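PDB 2CB4: mosquitocidal toxin from Bacillus sphaericus, which probably acts as an ADP-ribosyltransferase toxin, the chain here being the catalytic domain of the longer mosquitocidal protein. Local coordinates for residues 62-73 / 155-163; 83-91 / 232-243. The protein carries 1 engineered substitution. All coordinates share one frame; numbering follows the deposited sequence.

Overall arrangement
Both contacts pin irregular loops onto the framework of an ADP-ribosyltransferase catalytic domain, and strand 150-156 is common to their surroundings. Contact 1 (62-73 / 155-163) joins the loop before strand 78-82 to the chain leaving that strand; its touching residues are buried or partly exposed. Contact 2 (83-91 / 232-243) lies farther from the chain centre and mixes buried with exposed residues, fastening the loop after strand 229-231 to helix 86-92, whose Pro85 and Pro86 end rests on Tyr152 of strand 150-156. Their centres are 25 Å apart and they do not touch. Contact 1 is mainly apolar with a single hydrogen bond, whereas contact 2 combines an asparagine hub, an aromatic pair, a salt bridge and bridging waters.

Contact 1. Residues 62-73 / 155-163; sequences TIDSNTGQIQID and EIFAPGGID
Thr62 places its hydroxyl between its own N and carbonyl carbon (chi1 67°), which directs OG1 at the backbone of Gly160, and Ile72 holds CG2 anti to the backbone N (chi1 -60°), which brings that methyl over the Phe157 ring. Gly160 N donates to Thr62 OG1 at 2.7 Å in a nearly straight bond (168°), while the CB of Thr62 rests on the carbonyl O of Ala158. Ile72 CG2 sits above the centre of one face of Phe157, 3.8 Å from the ring centroid, a CH-pi contact in which the two side chains cross at about a right angle. Asp73 O approaches the same ring at its edge, in plane, 3.6 Å from Phe157 CE1. Between these two sites Ile70 bridges with separate branches: CG2 lies 3.6 Å from Phe157 O, and CD1 packs 3.4 Å from Pro159 CD. Arg59 bonds to the carbonyls of Ala158 and Gly160. This is structural packing, joining the loop before strand 78-82 to the chain leaving strand 150-156 in the ADP-ribosyltransferase-like domain. One directed bond fixes Thr62 against Gly160, and apolar packing anchors the base of a loop whose tip, at residues 64-67, is poorly ordered.

Contact 2. Residues 83-91 / 232-243; sequences RRPPNDIFL and WHENHSEGNNMD
Asn87, near the start of helix 86-92, reaches into the loop 232-243 and is gripped at both ends of its amide. OD1 accepts from Trp232 NE1 at 2.7 Å, a bond in the carbonyl plane though tilted from the indole plane, and more weakly from His236 N. On the nitrogen side of the amide, ND2 gives one hydrogen to His236 O and the other to Asn240 OD1, each at 2.8 Å; the first uses a lone pair, whereas the second arrives from above the carbonyl plane of Asn240. Gly239 O receives Asn87 N as well. Packing beside this hub is close. Trp232 swings its indole away from its own N (chi1 -179°) and against Phe90, whose edge meets the indole face with the planes at 85°. Phe90 CB lies over the centre of the six-membered ring, 3.5 Å from the centroid; Glu234 N, offset toward the rim, lies over the other face. Phe257 of the second subunit also packs on the indole.

The solvent side is looser, at the exposed Asn235, Asn240 and selenomethionine Met242. A water bridges Asn87 O and Asn235 N; Met242 CG lies 3.9 Å from Pro85 CD. Farther along, a second water links Arg83 O to Asp243 N, and buried Arg83 makes a salt bridge, NH1 to Asp243 OD2 at 2.9 Å, whose hydrogen bond is weak (126°); Asn148, Ser145 and Asp258 also hold this arginine. Two bonds from ND2, and one firm and one weak to OD1, should fix the Asn87 amide's rotation, tying loop to helix, while Arg83 shares its charge among several partners.

Contact 1. Residues 62-73 / 155-163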
loop_
_atom_site.group_PDB
_atom_site.type_symbol
_atom_site.label_atom_id
_atom_site.label_comp_id
_atom_site.label_asym_id
_atom_site.label_seq_id
_atom_site.Cartn_x
_atom_site.Cartn_y
_atom_site.Cartn_z
ATOM N N THR A 62 24.038 42.840 -8.808
ATOM C CA THR A 62 22.720 42.308 -9.080
ATOM C C THR A 62 21.786 43.014 -8.110
ATOM O O THR A 62 20.573 43.064 -8.313
ATOM C CB THR A 62 22.655 40.773 -8.994
ATOM O OG1 THR A 62 22.862 40.320 -7.641
ATOM C CG2 THR A 62 23.624 40.162 -9.940
ATOM N N ILE A 63 22.414 43.618 -7.109
ATOM C CA ILE A 63 21.743 44.391 -6.090
ATOM C C ILE A 63 22.263 45.845 -6.008
ATOM O O ILE A 63 23.490 46.064 -6.009
ATOM C CB ILE A 63 21.992 43.786 -4.765
ATOM C CG1 ILE A 63 20.825 42.858 -4.435
ATOM C CG2 ILE A 63 22.155 44.916 -3.789
ATOM C CD1 ILE A 63 21.199 41.782 -3.569
ATOM N N ASP A 64 21.335 46.818 -5.914
ATOM C CA ASP A 64 21.707 48.252 -5.783
ATOM C C ASP A 64 22.233 48.437 -4.352
ATOM O O ASP A 64 21.638 47.986 -3.376
ATOM C CB ASP A 64 20.516 49.231 -6.091
ATOM C CG ASP A 64 20.975 50.732 -6.352
ATOM O OD1 ASP A 64 21.895 51.236 -5.673
ATOM O OD2 ASP A 64 20.347 51.420 -7.196
ATOM N N SER A 65 23.422 49.004 -4.261
ATOM C CA SER A 65 24.136 49.242 -2.994
ATOM C C SER A 65 23.416 50.358 -2.167
ATOM O O SER A 65 23.355 50.299 -0.918
ATOM C CB SER A 65 25.571 49.705 -3.328
ATOM O OG SER A 65 25.600 50.437 -4.570
ATOM N N ASN A 66 22.808 51.303 -2.920
ATOM C CA ASN A 66 22.072 52.488 -2.403
ATOM C C ASN A 66 20.655 52.207 -1.866
ATOM O O ASN A 66 20.166 52.925 -0.963
ATOM C CB ASN A 66 22.018 53.580 -3.497
ATOM C CG ASN A 66 23.378 54.110 -3.848
ATOM O OD1 ASN A 66 24.036 54.779 -3.036
ATOM N ND2 ASN A 66 23.812 53.853 -5.091
ATOM N N THR A 67 19.995 51.197 -2.418
ATOM C CA THR A 67 18.634 50.846 -2.069
ATOM C C THR A 67 18.488 49.517 -1.323
ATOM O O THR A 67 17.589 49.334 -0.510
ATOM C CB THR A 67 17.784 50.866 -3.360
ATOM O OG1 THR A 67 18.255 49.854 -4.257
ATOM C CG2 THR A 67 17.964 52.210 -4.057
ATOM N N GLY A 68 19.386 48.579 -1.609
ATOM C CA GLY A 68 19.315 47.229 -1.024
ATOM C C GLY A 68 18.426 46.411 -1.995
ATOM O O GLY A 68 18.194 45.214 -1.829
ATOM N N GLN A 69 18.007 47.087 -3.053
ATOM C CA GLN A 69 17.114 46.569 -4.078
ATOM C C GLN A 69 17.721 46.013 -5.359
ATOM O O GLN A 69 18.805 46.435 -5.837
ATOM C CB GLN A 69 16.168 47.691 -4.426
ATOM C CG GLN A 69 15.449 48.182 -3.189
ATOM C CD GLN A 69 14.232 48.993 -3.508
ATOM O OE1 GLN A 69 13.971 49.299 -4.659
ATOM N NE2 GLN A 69 13.509 49.373 -2.450
ATOM N N ILE A 70 16.991 45.059 -5.947
ATOM C CA ILE A 70 17.413 44.416 -7.161
ATOM C C ILE A 70 17.730 45.475 -8.206
ATOM O O ILE A 70 16.948 46.394 -8.457
ATOM C CB ILE A 70 16.300 43.390 -7.685
ATOM C CG1 ILE A 70 15.928 42.370 -6.609
ATOM C CG2 ILE A 70 16.729 42.671 -8.899
ATOM C CD1 ILE A 70 17.098 41.758 -5.970
ATOM N N GLN A 71 18.867 45.311 -8.854
ATOM C CA GLN A 71 19.310 46.183 -9.929
ATOM C C GLN A 71 18.543 45.795 -11.198
ATOM O O GLN A 71 18.686 44.679 -11.733
ATOM C CB GLN A 71 20.822 45.986 -10.145
ATOM C CG GLN A 71 21.442 46.934 -11.153
ATOM C CD GLN A 71 21.308 48.361 -10.718
ATOM O OE1 GLN A 71 21.371 48.661 -9.524
ATOM N NE2 GLN A 71 21.052 49.255 -11.669
ATOM N N ILE A 72 17.724 46.711 -11.676
ATOM C CA ILE A 72 16.918 46.463 -12.849
ATOM C C ILE A 72 17.395 47.309 -14.021
ATOM O O ILE A 72 16.970 48.445 -14.179
ATOM C CB ILE A 72 15.395 46.741 -12.518
ATOM C CG1 ILE A 72 14.931 45.808 -11.386
ATOM C CG2 ILE A 72 14.507 46.585 -13.767
ATOM C CD1 ILE A 72 13.654 46.195 -10.790
ATOM N N ASP A 73 18.299 46.752 -14.831
ATOM C CA ASP A 73 18.837 47.426 -16.011
ATOM C C ASP A 73 19.146 46.369 -17.074
ATOM O O ASP A 73 19.216 45.189 -16.760
ATOM C CB ASP A 73 20.085 48.295 -15.688
ATOM C CG ASP A 73 21.197 47.532 -14.978
ATOM O OD1 ASP A 73 21.277 46.290 -15.057
ATOM O OD2 ASP A 73 22.039 48.195 -14.338
ATOM N N GLU A 155 11.131 36.911 -18.315
ATOM C CA GLU A 155 12.038 38.025 -18.022
ATOM C C GLU A 155 12.275 38.066 -16.517
ATOM O O GLU A 155 11.343 38.168 -15.718
ATOM C CB GLU A 155 11.440 39.351 -18.499
ATOM C CG GLU A 155 12.294 40.569 -18.180
ATOM C CD GLU A 155 11.520 41.852 -18.355
ATOM O OE1 GLU A 155 10.351 41.920 -17.912
ATOM O OE2 GLU A 155 12.050 42.779 -18.994
ATOM N N ILE A 156 13.541 37.977 -16.145
ATOM C CA ILE A 156 13.943 37.908 -14.744
ATOM C C ILE A 156 14.979 38.980 -14.327
ATOM O O ILE A 156 15.875 39.339 -15.106
ATOM C CB ILE A 156 14.603 36.489 -14.532
ATOM C CG1 ILE A 156 13.611 35.377 -14.915
ATOM C CG2 ILE A 156 15.194 36.320 -13.125
ATOM C CD1 ILE A 156 14.251 34.132 -15.442
ATOM N N PHE A 157 14.861 39.433 -13.078
ATOM C CA PHE A 157 15.805 40.374 -12.427
ATOM C C PHE A 157 15.891 39.800 -11.032
ATOM O O PHE A 157 14.961 39.892 -10.264
ATOM C CB PHE A 157 15.275 41.806 -12.376
ATOM C CG PHE A 157 15.177 42.463 -13.741
ATOM C CD1 PHE A 157 16.307 43.033 -14.334
ATOM C CD2 PHE A 157 13.964 42.485 -14.438
ATOM C CE1 PHE A 157 16.213 43.648 -15.576
ATOM C CE2 PHE A 157 13.872 43.093 -15.672
ATOM C CZ PHE A 157 15.006 43.685 -16.243
ATOM N N ALA A 158 16.999 39.142 -10.740
ATOM C CA ALA A 158 17.170 38.457 -9.476
ATOM C C ALA A 158 18.543 38.768 -8.881
ATOM O O ALA A 158 19.498 39.085 -9.602
ATOM C CB ALA A 158 17.061 36.893 -9.742
ATOM N N PRO A 159 18.658 38.589 -7.581
ATOM C CA PRO A 159 19.936 38.788 -6.930
ATOM C C PRO A 159 20.767 37.530 -7.167
ATOM O O PRO A 159 20.239 36.406 -7.169
ATOM C CB PRO A 159 19.554 38.840 -5.423
ATOM C CG PRO A 159 18.251 38.047 -5.325
ATOM C CD PRO A 159 17.547 38.425 -6.596
ATOM N N GLY A 160 22.079 37.711 -7.313
ATOM C CA GLY A 160 22.976 36.582 -7.452
ATOM C C GLY A 160 23.090 35.920 -8.800
ATOM O O GLY A 160 22.925 36.536 -9.865
ATOM N N GLY A 161 23.412 34.634 -8.719
ATOM C CA GLY A 161 23.626 33.799 -9.875
ATOM C C GLY A 161 25.135 33.658 -10.137
ATOM O O GLY A 161 25.904 34.574 -9.870
ATOM N N ILE A 162 25.533 32.502 -10.671
ATOM C CA ILE A 162 26.918 32.217 -11.043
ATOM C C ILE A 162 27.092 32.605 -12.495
ATOM O O ILE A 162 26.329 32.169 -13.352
ATOM C CB ILE A 162 27.203 30.722 -10.947
ATOM C CG1 ILE A 162 26.859 30.203 -9.554
ATOM C CG2 ILE A 162 28.614 30.412 -11.350
ATOM C CD1 ILE A 162 26.834 28.653 -9.513
ATOM N N ASP A 163 28.083 33.446 -12.772
ATOM C CA ASP A 163 28.392 33.878 -14.146
ATOM C C ASP A 163 29.267 32.774 -14.749
ATOM O O ASP A 163 30.474 32.703 -14.506
ATOM C CB ASP A 163 29.164 35.190 -14.111
ATOM C CG ASP A 163 29.430 35.744 -15.496
ATOM O OD1 ASP A 163 29.644 34.949 -16.438
ATOM O OD2 ASP A 163 29.405 36.981 -15.647
#

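Contact 2. Residues 83-91 / 232-243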
loop_
_atom_site.group_PDB
_atom_site.type_symbol
_atom_site.label_atom_id
_atom_site.label_comp_id
_atom_site.label_asym_id
_atom_site.label_seq_id
_atom_site.Cartn_x
_atom_site.Cartn_y
_atom_site.Cartn_z
ATOM N N ARG A 83 8.509 25.838 -21.287
ATOM C CA ARG A 83 7.224 25.395 -21.851
ATOM C C ARG A 83 6.080 25.536 -20.831
ATOM O O ARG A 83 4.931 25.489 -21.219
ATOM C CB ARG A 83 7.299 23.940 -22.386
ATOM C CG ARG A 83 8.332 23.696 -23.534
ATOM C CD ARG A 83 7.716 23.928 -24.893
ATOM N NE ARG A 83 8.670 23.996 -26.007
ATOM C CZ ARG A 83 8.313 24.333 -27.245
ATOM N NH1 ARG A 83 7.051 24.560 -27.506
ATOM N NH2 ARG A 83 9.185 24.449 -28.212
ATOM N N ARG A 84 6.406 25.751 -19.549
ATOM C CA ARG A 84 5.410 25.905 -18.489
ATOM C C ARG A 84 4.790 27.297 -18.470
ATOM O O ARG A 84 5.483 28.288 -18.635
ATOM C CB ARG A 84 5.971 25.486 -17.120
ATOM C CG ARG A 84 6.393 24.013 -17.076
ATOM C CD ARG A 84 7.210 23.710 -15.802
ATOM N NE ARG A 84 8.505 24.398 -15.849
ATOM C CZ ARG A 84 9.299 24.586 -14.807
ATOM N NH1 ARG A 84 8.945 24.122 -13.614
ATOM N NH2 ARG A 84 10.447 25.246 -14.957
ATOM N N PRO A 85 3.463 27.365 -18.289
ATOM C CA PRO A 85 2.760 28.653 -18.344
ATOM C C PRO A 85 2.759 29.467 -17.066
ATOM O O PRO A 85 3.129 28.970 -15.996
ATOM C CB PRO A 85 1.350 28.241 -18.745
ATOM C CG PRO A 85 1.181 26.871 -18.044
ATOM C CD PRO A 85 2.526 26.231 -18.040
ATOM N N PRO A 86 2.328 30.731 -17.181
ATOM C CA PRO A 86 2.301 31.645 -16.030
ATOM C C PRO A 86 1.572 31.143 -14.769
ATOM O O PRO A 86 1.992 31.468 -13.650
ATOM C CB PRO A 86 1.660 32.937 -16.584
ATOM C CG PRO A 86 1.464 32.750 -18.007
ATOM C CD PRO A 86 1.827 31.362 -18.423
ATOM N N ASN A 87 0.482 30.388 -14.936
ATOM C CA ASN A 87 -0.270 29.865 -13.774
ATOM C C ASN A 87 0.577 28.936 -12.920
ATOM O O ASN A 87 0.300 28.739 -11.744
ATOM C CB ASN A 87 -1.602 29.212 -14.161
ATOM C CG ASN A 87 -2.654 30.226 -14.485
ATOM O OD1 ASN A 87 -2.420 31.439 -14.391
ATOM N ND2 ASN A 87 -3.828 29.755 -14.848
ATOM N N ASP A 88 1.621 28.392 -13.526
ATOM C CA ASP A 88 2.587 27.562 -12.826
ATOM C C ASP A 88 3.781 28.490 -12.341
ATOM O O ASP A 88 3.973 28.702 -11.162
ATOM C CB ASP A 88 3.102 26.457 -13.769
ATOM C CG ASP A 88 4.099 25.522 -13.089
ATOM O OD1 ASP A 88 4.453 25.765 -11.913
ATOM O OD2 ASP A 88 4.512 24.530 -13.701
ATOM N N ILE A 89 4.532 29.050 -13.293
ATOM C CA ILE A 89 5.702 29.886 -13.029
ATOM C C ILE A 89 5.538 31.135 -12.154
ATOM O O ILE A 89 6.360 31.359 -11.243
ATOM C CB ILE A 89 6.497 30.199 -14.343
ATOM C CG1 ILE A 89 6.804 28.890 -15.125
ATOM C CG2 ILE A 89 7.776 31.032 -14.028
ATOM C CD1 ILE A 89 7.512 27.804 -14.282
ATOM N N PHE A 90 4.500 31.937 -12.404
ATOM C CA PHE A 90 4.277 33.154 -11.599
ATOM C C PHE A 90 3.793 32.790 -10.199
ATOM O O PHE A 90 3.774 33.627 -9.298
ATOM C CB PHE A 90 3.268 34.116 -12.243
ATOM C CG PHE A 90 3.807 34.888 -13.418
ATOM C CD1 PHE A 90 5.124 34.793 -13.790
ATOM C CD2 PHE A 90 2.966 35.703 -14.176
ATOM C CE1 PHE A 90 5.603 35.492 -14.891
ATOM C CE2 PHE A 90 3.459 36.394 -15.279
ATOM C CZ PHE A 90 4.772 36.295 -15.623
ATOM N N LEU A 91 3.384 31.540 -10.020
ATOM C CA LEU A 91 2.922 31.096 -8.718
ATOM C C LEU A 91 4.055 30.426 -7.929
ATOM O O LEU A 91 4.228 30.678 -6.752
ATOM C CB LEU A 91 1.774 30.104 -8.886
ATOM C CG LEU A 91 1.271 29.458 -7.577
ATOM C CD1 LEU A 91 0.608 30.481 -6.651
ATOM C CD2 LEU A 91 0.316 28.289 -7.824
ATOM N N TRP A 232 -1.281 39.189 -14.613
ATOM C CA TRP A 232 -1.576 37.895 -14.076
ATOM C C TRP A 232 -2.132 37.865 -12.664
ATOM O O TRP A 232 -1.848 38.740 -11.846
ATOM C CB TRP A 232 -0.270 37.091 -14.124
ATOM C CG TRP A 232 -0.394 35.679 -13.607
ATOM C CD1 TRP A 232 -0.810 34.570 -14.319
ATOM C CD2 TRP A 232 -0.115 35.213 -12.260
ATOM N NE1 TRP A 232 -0.806 33.464 -13.496
ATOM C CE2 TRP A 232 -0.392 33.827 -12.234
ATOM C CE3 TRP A 232 0.304 35.845 -11.074
ATOM C CZ2 TRP A 232 -0.219 33.049 -11.082
ATOM C CZ3 TRP A 232 0.442 35.071 -9.918
ATOM C CH2 TRP A 232 0.188 33.683 -9.941
ATOM N N HIS A 233 -2.887 36.805 -12.370
ATOM C CA HIS A 233 -3.362 36.491 -11.012
ATOM C C HIS A 233 -3.471 34.958 -10.988
ATOM O O HIS A 233 -3.568 34.346 -12.054
ATOM C CB HIS A 233 -4.681 37.204 -10.597
ATOM C CG HIS A 233 -5.857 36.873 -11.466
ATOM N ND1 HIS A 233 -6.524 35.658 -11.393
ATOM C CD2 HIS A 233 -6.497 37.603 -12.415
ATOM C CE1 HIS A 233 -7.508 35.651 -12.275
ATOM N NE2 HIS A 233 -7.515 36.818 -12.905
ATOM N N GLU A 234 -3.420 34.346 -9.806
ATOM C CA GLU A 234 -3.510 32.876 -9.687
ATOM C C GLU A 234 -4.691 32.364 -10.508
ATOM O O GLU A 234 -5.775 32.965 -10.498
ATOM C CB GLU A 234 -3.838 32.482 -8.246
ATOM C CG GLU A 234 -2.693 32.143 -7.339
ATOM C CD GLU A 234 -3.158 31.377 -6.084
ATOM O OE1 GLU A 234 -3.541 32.023 -5.059
ATOM O OE2 GLU A 234 -3.170 30.123 -6.145
ATOM N N ASN A 235 -4.482 31.227 -11.185
ATOM C CA ASN A 235 -5.537 30.596 -11.960
ATOM C C ASN A 235 -6.182 31.484 -12.994
ATOM O O ASN A 235 -7.367 31.353 -13.261
ATOM C CB ASN A 235 -6.645 30.062 -11.044
ATOM C CG ASN A 235 -6.129 29.096 -9.997
ATOM O OD1 ASN A 235 -6.482 29.204 -8.806
ATOM N ND2 ASN A 235 -5.274 28.156 -10.420
ATOM N N HIS A 236 -5.403 32.375 -13.586
ATOM C CA HIS A 236 -5.930 33.224 -14.621
ATOM C C HIS A 236 -6.503 32.316 -15.709
ATOM O O HIS A 236 -5.894 31.283 -16.057
ATOM C CB HIS A 236 -4.820 34.062 -15.199
ATOM C CG HIS A 236 -5.328 35.223 -15.957
ATOM N ND1 HIS A 236 -5.934 35.090 -17.190
ATOM C CD2 HIS A 236 -5.424 36.527 -15.619
ATOM C CE1 HIS A 236 -6.341 36.274 -17.601
ATOM N NE2 HIS A 236 -6.042 37.163 -16.667
ATOM N N SER A 237 -7.664 32.680 -16.247
ATOM C CA SER A 237 -8.285 31.837 -17.280
ATOM C C SER A 237 -7.442 31.553 -18.514
ATOM O O SER A 237 -7.602 30.496 -19.162
ATOM C CB SER A 237 -9.695 32.294 -17.678
ATOM O OG SER A 237 -9.649 33.476 -18.450
ATOM N N GLU A 238 -6.549 32.447 -18.880
ATOM C CA GLU A 238 -5.783 32.106 -20.080
ATOM C C GLU A 238 -4.319 31.762 -19.785
ATOM O O GLU A 238 -3.480 31.743 -20.696
ATOM C CB GLU A 238 -5.874 33.292 -21.048
ATOM C CG GLU A 238 -7.194 33.323 -21.863
ATOM C CD GLU A 238 -7.757 34.749 -22.058
ATOM O OE1 GLU A 238 -7.284 35.725 -21.379
ATOM O OE2 GLU A 238 -8.674 34.876 -22.916
ATOM N N GLY A 239 -4.024 31.535 -18.503
ATOM C CA GLY A 239 -2.666 31.321 -18.029
ATOM C C GLY A 239 -2.218 29.906 -17.910
ATOM O O GLY A 239 -1.245 29.616 -17.239
ATOM N N ASN A 240 -2.906 29.019 -18.605
ATOM C CA ASN A 240 -2.562 27.616 -18.542
ATOM C C ASN A 240 -2.195 26.972 -19.835
ATOM O O ASN A 240 -2.119 25.751 -19.881
ATOM C CB ASN A 240 -3.726 26.835 -17.941
ATOM C CG ASN A 240 -3.529 26.588 -16.488
ATOM O OD1 ASN A 240 -4.273 27.122 -15.657
ATOM N ND2 ASN A 240 -2.425 25.894 -16.149
ATOM N N ASN A 241 -1.978 27.745 -20.899
ATOM C CA ASN A 241 -1.657 27.107 -22.181
ATOM C C ASN A 241 -0.333 26.413 -22.202
ATOM O O ASN A 241 0.718 27.010 -21.973
ATOM C CB ASN A 241 -1.781 28.069 -23.369
ATOM C CG ASN A 241 -3.067 28.849 -23.339
ATOM O OD1 ASN A 241 -4.089 28.376 -22.842
ATOM N ND2 ASN A 241 -3.008 30.075 -23.800
HETATM N N MSE A 242 -0.380 25.146 -22.529
HETATM C CA MSE A 242 0.832 24.347 -22.587
HETATM C C MSE A 242 0.670 23.220 -23.610
HETATM O O MSE A 242 -0.433 22.754 -23.855
HETATM C CB MSE A 242 0.885 23.650 -21.228
HETATM C CG MSE A 242 2.287 23.471 -20.738
HETATM SE SE MSE A 242 2.549 22.491 -19.089
HETATM C CE MSE A 242 4.282 21.904 -19.683
ATOM N N ASP A 243 1.779 22.755 -24.165
ATOM C CA ASP A 243 1.772 21.642 -25.120
ATOM C C ASP A 243 1.314 20.306 -24.488
ATOM O O ASP A 243 1.670 19.985 -23.343
ATOM C CB ASP A 243 3.178 21.450 -25.691
ATOM C CG ASP A 243 3.665 22.653 -26.450
ATOM O OD1 ASP A 243 2.827 23.422 -26.992
ATOM O OD2 ASP A 243 4.894 22.803 -26.544
HETATM O O HOH W 1 3.932 24.729 -23.757
HETATM O O HOH W 2 -2.170 29.737 -10.475
#